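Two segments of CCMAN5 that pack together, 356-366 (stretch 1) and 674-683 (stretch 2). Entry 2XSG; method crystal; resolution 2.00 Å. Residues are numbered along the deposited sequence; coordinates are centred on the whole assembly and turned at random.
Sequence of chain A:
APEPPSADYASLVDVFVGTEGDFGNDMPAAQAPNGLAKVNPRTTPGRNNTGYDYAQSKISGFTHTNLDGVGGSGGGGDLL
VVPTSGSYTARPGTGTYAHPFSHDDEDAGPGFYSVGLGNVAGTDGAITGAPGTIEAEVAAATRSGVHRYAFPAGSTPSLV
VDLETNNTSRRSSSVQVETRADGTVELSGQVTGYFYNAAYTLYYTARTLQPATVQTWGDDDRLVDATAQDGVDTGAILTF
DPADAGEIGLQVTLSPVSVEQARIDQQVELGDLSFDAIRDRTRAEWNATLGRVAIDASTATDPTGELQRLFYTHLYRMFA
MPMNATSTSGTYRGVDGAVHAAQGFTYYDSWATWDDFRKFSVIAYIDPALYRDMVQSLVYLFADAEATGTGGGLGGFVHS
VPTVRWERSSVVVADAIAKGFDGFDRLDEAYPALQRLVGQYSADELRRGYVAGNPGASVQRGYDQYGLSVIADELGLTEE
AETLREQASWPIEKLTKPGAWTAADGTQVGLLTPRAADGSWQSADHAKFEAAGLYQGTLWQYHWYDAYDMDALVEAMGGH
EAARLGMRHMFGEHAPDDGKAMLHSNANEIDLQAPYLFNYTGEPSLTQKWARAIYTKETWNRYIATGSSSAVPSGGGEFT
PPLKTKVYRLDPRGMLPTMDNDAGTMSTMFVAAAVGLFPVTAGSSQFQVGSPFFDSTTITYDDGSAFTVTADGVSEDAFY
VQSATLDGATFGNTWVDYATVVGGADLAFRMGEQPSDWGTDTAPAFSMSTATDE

Stretch 1 (356-366) DFRKFSVIAYI
Stretch 2 674-683: AVGLFPVTAG

The polar hold between these stretches runs one way: side chains of the first donate to backbone carbonyls of the second. Arg358 and Tyr365, about two helical turns apart, supply every hydrogen bond across the contact.

Stretch 1 is helical from 356 to 366 and continues a helix begun earlier. It is kinked where the N atoms of Arg358 and Lys359 lack a bond to the preceding turn. Stretch 2 starts with the last helical residues, Ala674 and Val675. Gly676 leaves the helix at phi/psi 102/15, where a side chain would jam against the preceding carbonyl O. Leu677 and Phe678 are extended (-125/117 and -120/140), and the rest is loop. Pro679 lies at -90/87, Val680 at -58/-53 and Ala682 at -65/145. The closest CA pair is Arg358 and Ala682, 5.7 Å apart. The contacts run in reverse order: Tyr365 meets Val675 and Leu677, while Phe357 meets Ala682.

Arg358 points toward stretch 2 with chi1 to chi3 m, t, t and chi4 at 75°. Its NE donates to Pro679 O at 3.1 Å and its NH2 to Val680 O at 2.9 Å. A weak bond joins NE to Val680 O at 3.3 Å. Both carbonyls lie at the guanidinium edge, near its plane, where the N-H groups point. The aliphatic part also packs, with Arg358 CD 4.0 Å from Phe678 CZ. Phe678 (chi1 t, chi2 88°) has its CA-to-CB bond pointing away, but its ring end comes nearer.

The CA-to-CB bond of Tyr365 (chi1 p, chi2 64°) points toward stretch 2, and its hydroxyl meets the N-terminal part of that stretch. Its OH donates to Leu677 O at 2.8 Å. Two aliphatic groups pack on one side of its ring: Tyr365 CE1 lies 4.1 Å from Val675 CG1, and Tyr365 CE2 lies 4.0 Å from Leu677 CB. Val675 is t; Leu677 is m, t.

Between these anchors, Ser361 and Val362 pack closely on Pro679. Ser361 (m) places CB 3.5 Å from Pro679 CB, and its OG lies 3.6 Å from Ala682 CB. That hydroxyl is hydrogen-bonded elsewhere in the structure. Val362 (t) sets CG2 3.9 Å from Pro679 CD. The proline ring, C-gamma endo, thus gives a compact apolar surface to the helix. Beyond the Arg358 end, Ala682 points its methyl toward stretch 1, where Phe357 CD1 (chi1 p, chi2 97°) meets Ala682 CB edge-on at 3.9 Å.

Lys359 points away, and its NZ forms a salt bridge with Asp356 OD2 at 2.8 Å. All residues here are buried, and the contact covers 491 Å² summed over both sides.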

# COMPACT_ATOMS: atom_id res chain seq x y z
N ASP A 356 -5.99 2.20 3.20
CA ASP A 356 -5.57 2.59 1.86
C ASP A 356 -6.62 3.09 0.88
O ASP A 356 -6.30 3.33 -0.28
CB ASP A 356 -4.74 1.47 1.20
CG ASP A 356 -5.59 0.35 0.65
OD1 ASP A 356 -6.84 0.43 0.71
OD2 ASP A 356 -4.98 -0.64 0.16
N PHE A 357 -7.86 3.24 1.35
CA PHE A 357 -8.99 3.45 0.43
C PHE A 357 -8.82 4.60 -0.57
O PHE A 357 -9.26 4.48 -1.71
CB PHE A 357 -10.35 3.52 1.17
CG PHE A 357 -10.56 4.77 2.01
CD1 PHE A 357 -11.29 5.86 1.49
CD2 PHE A 357 -10.11 4.84 3.31
CE1 PHE A 357 -11.53 7.01 2.25
CE2 PHE A 357 -10.33 6.00 4.10
CZ PHE A 357 -11.03 7.09 3.57
N ARG A 358 -8.16 5.68 -0.17
CA ARG A 358 -7.97 6.81 -1.09
C ARG A 358 -7.02 6.52 -2.26
O ARG A 358 -7.01 7.25 -3.26
CB ARG A 358 -7.47 8.05 -0.36
CG ARG A 358 -8.53 8.81 0.38
CD ARG A 358 -8.08 10.25 0.69
NE ARG A 358 -9.20 11.08 1.12
CZ ARG A 358 -9.75 10.99 2.32
NH1 ARG A 358 -9.27 10.12 3.20
NH2 ARG A 358 -10.77 11.76 2.64
N LYS A 359 -6.20 5.47 -2.14
CA LYS A 359 -5.19 5.19 -3.17
C LYS A 359 -5.84 4.76 -4.49
O LYS A 359 -5.34 5.10 -5.58
CB LYS A 359 -4.15 4.16 -2.68
CG LYS A 359 -4.55 2.70 -2.87
CD LYS A 359 -3.47 1.74 -2.39
CE LYS A 359 -3.81 0.33 -2.84
NZ LYS A 359 -3.16 -0.73 -1.98
N PHE A 360 -6.97 4.04 -4.39
CA PHE A 360 -7.64 3.53 -5.57
C PHE A 360 -8.14 4.66 -6.45
O PHE A 360 -8.07 4.57 -7.67
CB PHE A 360 -8.80 2.59 -5.17
CG PHE A 360 -8.35 1.34 -4.46
CD1 PHE A 360 -7.86 0.26 -5.17
CD2 PHE A 360 -8.39 1.27 -3.07
CE1 PHE A 360 -7.41 -0.89 -4.52
CE2 PHE A 360 -7.97 0.10 -2.41
CZ PHE A 360 -7.48 -0.97 -3.14
N SER A 361 -8.61 5.75 -5.83
CA SER A 361 -9.11 6.89 -6.59
C SER A 361 -8.02 7.46 -7.51
O SER A 361 -8.33 7.98 -8.59
CB SER A 361 -9.63 7.99 -5.68
OG SER A 361 -10.61 7.54 -4.74
N VAL A 362 -6.77 7.39 -7.06
CA VAL A 362 -5.60 7.85 -7.83
C VAL A 362 -5.20 6.84 -8.91
O VAL A 362 -4.96 7.22 -10.06
CB VAL A 362 -4.37 8.13 -6.92
CG1 VAL A 362 -3.18 8.70 -7.73
CG2 VAL A 362 -4.73 9.07 -5.75
N ILE A 363 -5.12 5.56 -8.55
CA ILE A 363 -4.95 4.49 -9.53
C ILE A 363 -5.92 4.67 -10.70
O ILE A 363 -5.52 4.54 -11.87
CB ILE A 363 -5.10 3.07 -8.91
CG1 ILE A 363 -3.96 2.76 -7.95
CG2 ILE A 363 -5.14 2.00 -10.01
CD1 ILE A 363 -4.19 1.50 -7.11
N ALA A 364 -7.17 5.00 -10.40
CA ALA A 364 -8.17 5.27 -11.46
C ALA A 364 -7.68 6.22 -12.56
O ALA A 364 -7.96 5.99 -13.73
CB ALA A 364 -9.48 5.77 -10.87
N TYR A 365 -6.95 7.27 -12.20
CA TYR A 365 -6.51 8.19 -13.27
C TYR A 365 -5.12 7.91 -13.85
O TYR A 365 -4.73 8.52 -14.85
CB TYR A 365 -6.77 9.67 -12.91
CG TYR A 365 -5.85 10.35 -11.91
CD1 TYR A 365 -4.50 10.52 -12.17
CD2 TYR A 365 -6.36 10.90 -10.73
CE1 TYR A 365 -3.67 11.18 -11.27
CE2 TYR A 365 -5.56 11.57 -9.82
CZ TYR A 365 -4.19 11.70 -10.10
OH TYR A 365 -3.37 12.36 -9.22
N ILE A 366 -4.40 6.95 -13.26
CA ILE A 366 -3.09 6.57 -13.78
C ILE A 366 -3.16 5.30 -14.65
O ILE A 366 -2.54 5.25 -15.72
CB ILE A 366 -2.03 6.49 -12.66
CG1 ILE A 366 -1.69 7.92 -12.21
CG2 ILE A 366 -0.74 5.79 -13.15
CD1 ILE A 366 -0.92 8.02 -10.93
N ALA A 674 2.22 15.17 -6.73
CA ALA A 674 3.13 15.53 -7.84
C ALA A 674 2.36 15.89 -9.09
O ALA A 674 2.70 16.88 -9.75
CB ALA A 674 4.11 14.41 -8.13
N VAL A 675 1.35 15.08 -9.42
CA VAL A 675 0.45 15.41 -10.53
C VAL A 675 -0.33 16.68 -10.19
O VAL A 675 -0.52 17.56 -11.05
CB VAL A 675 -0.52 14.24 -10.83
CG1 VAL A 675 -1.61 14.63 -11.88
CG2 VAL A 675 0.26 13.03 -11.31
N GLY A 676 -0.77 16.77 -8.93
CA GLY A 676 -1.48 17.93 -8.44
C GLY A 676 -2.98 17.74 -8.33
O GLY A 676 -3.71 18.73 -8.21
N LEU A 677 -3.43 16.48 -8.39
CA LEU A 677 -4.84 16.13 -8.29
C LEU A 677 -5.06 15.12 -7.18
O LEU A 677 -4.57 13.98 -7.26
CB LEU A 677 -5.37 15.57 -9.61
CG LEU A 677 -5.34 16.50 -10.82
CD1 LEU A 677 -5.67 15.67 -12.03
CD2 LEU A 677 -6.29 17.69 -10.67
N PHE A 678 -5.81 15.53 -6.17
CA PHE A 678 -5.99 14.71 -4.97
C PHE A 678 -7.46 14.34 -4.73
O PHE A 678 -8.35 15.18 -4.90
CB PHE A 678 -5.46 15.47 -3.76
CG PHE A 678 -5.49 14.68 -2.50
CD1 PHE A 678 -4.40 13.87 -2.15
CD2 PHE A 678 -6.59 14.71 -1.66
CE1 PHE A 678 -4.42 13.12 -0.99
CE2 PHE A 678 -6.61 13.95 -0.50
CZ PHE A 678 -5.52 13.16 -0.16
N PRO A 679 -7.72 13.08 -4.30
CA PRO A 679 -9.11 12.72 -4.06
C PRO A 679 -9.54 13.01 -2.62
O PRO A 679 -9.48 12.13 -1.75
CB PRO A 679 -9.12 11.21 -4.35
CG PRO A 679 -7.75 10.77 -3.88
CD PRO A 679 -6.81 11.93 -4.14
N VAL A 680 -9.99 14.23 -2.35
CA VAL A 680 -10.60 14.50 -1.04
C VAL A 680 -11.79 13.55 -0.82
O VAL A 680 -11.84 12.81 0.16
CB VAL A 680 -10.98 16.00 -0.86
CG1 VAL A 680 -11.86 16.21 0.38
CG2 VAL A 680 -9.71 16.85 -0.77
N THR A 681 -12.71 13.52 -1.77
CA THR A 681 -13.85 12.63 -1.69
C THR A 681 -13.61 11.38 -2.53
O THR A 681 -13.88 11.39 -3.73
CB THR A 681 -15.14 13.35 -2.12
OG1 THR A 681 -15.22 14.60 -1.44
CG2 THR A 681 -16.36 12.52 -1.78
N ALA A 682 -13.07 10.34 -1.90
CA ALA A 682 -13.10 9.01 -2.47
C ALA A 682 -14.57 8.63 -2.51
O ALA A 682 -15.34 9.02 -1.63
CB ALA A 682 -12.33 8.04 -1.61
N GLY A 683 -14.97 7.90 -3.54
CA GLY A 683 -16.38 7.58 -3.72
C GLY A 683 -17.12 8.67 -4.46
O GLY A 683 -18.35 8.69 -4.47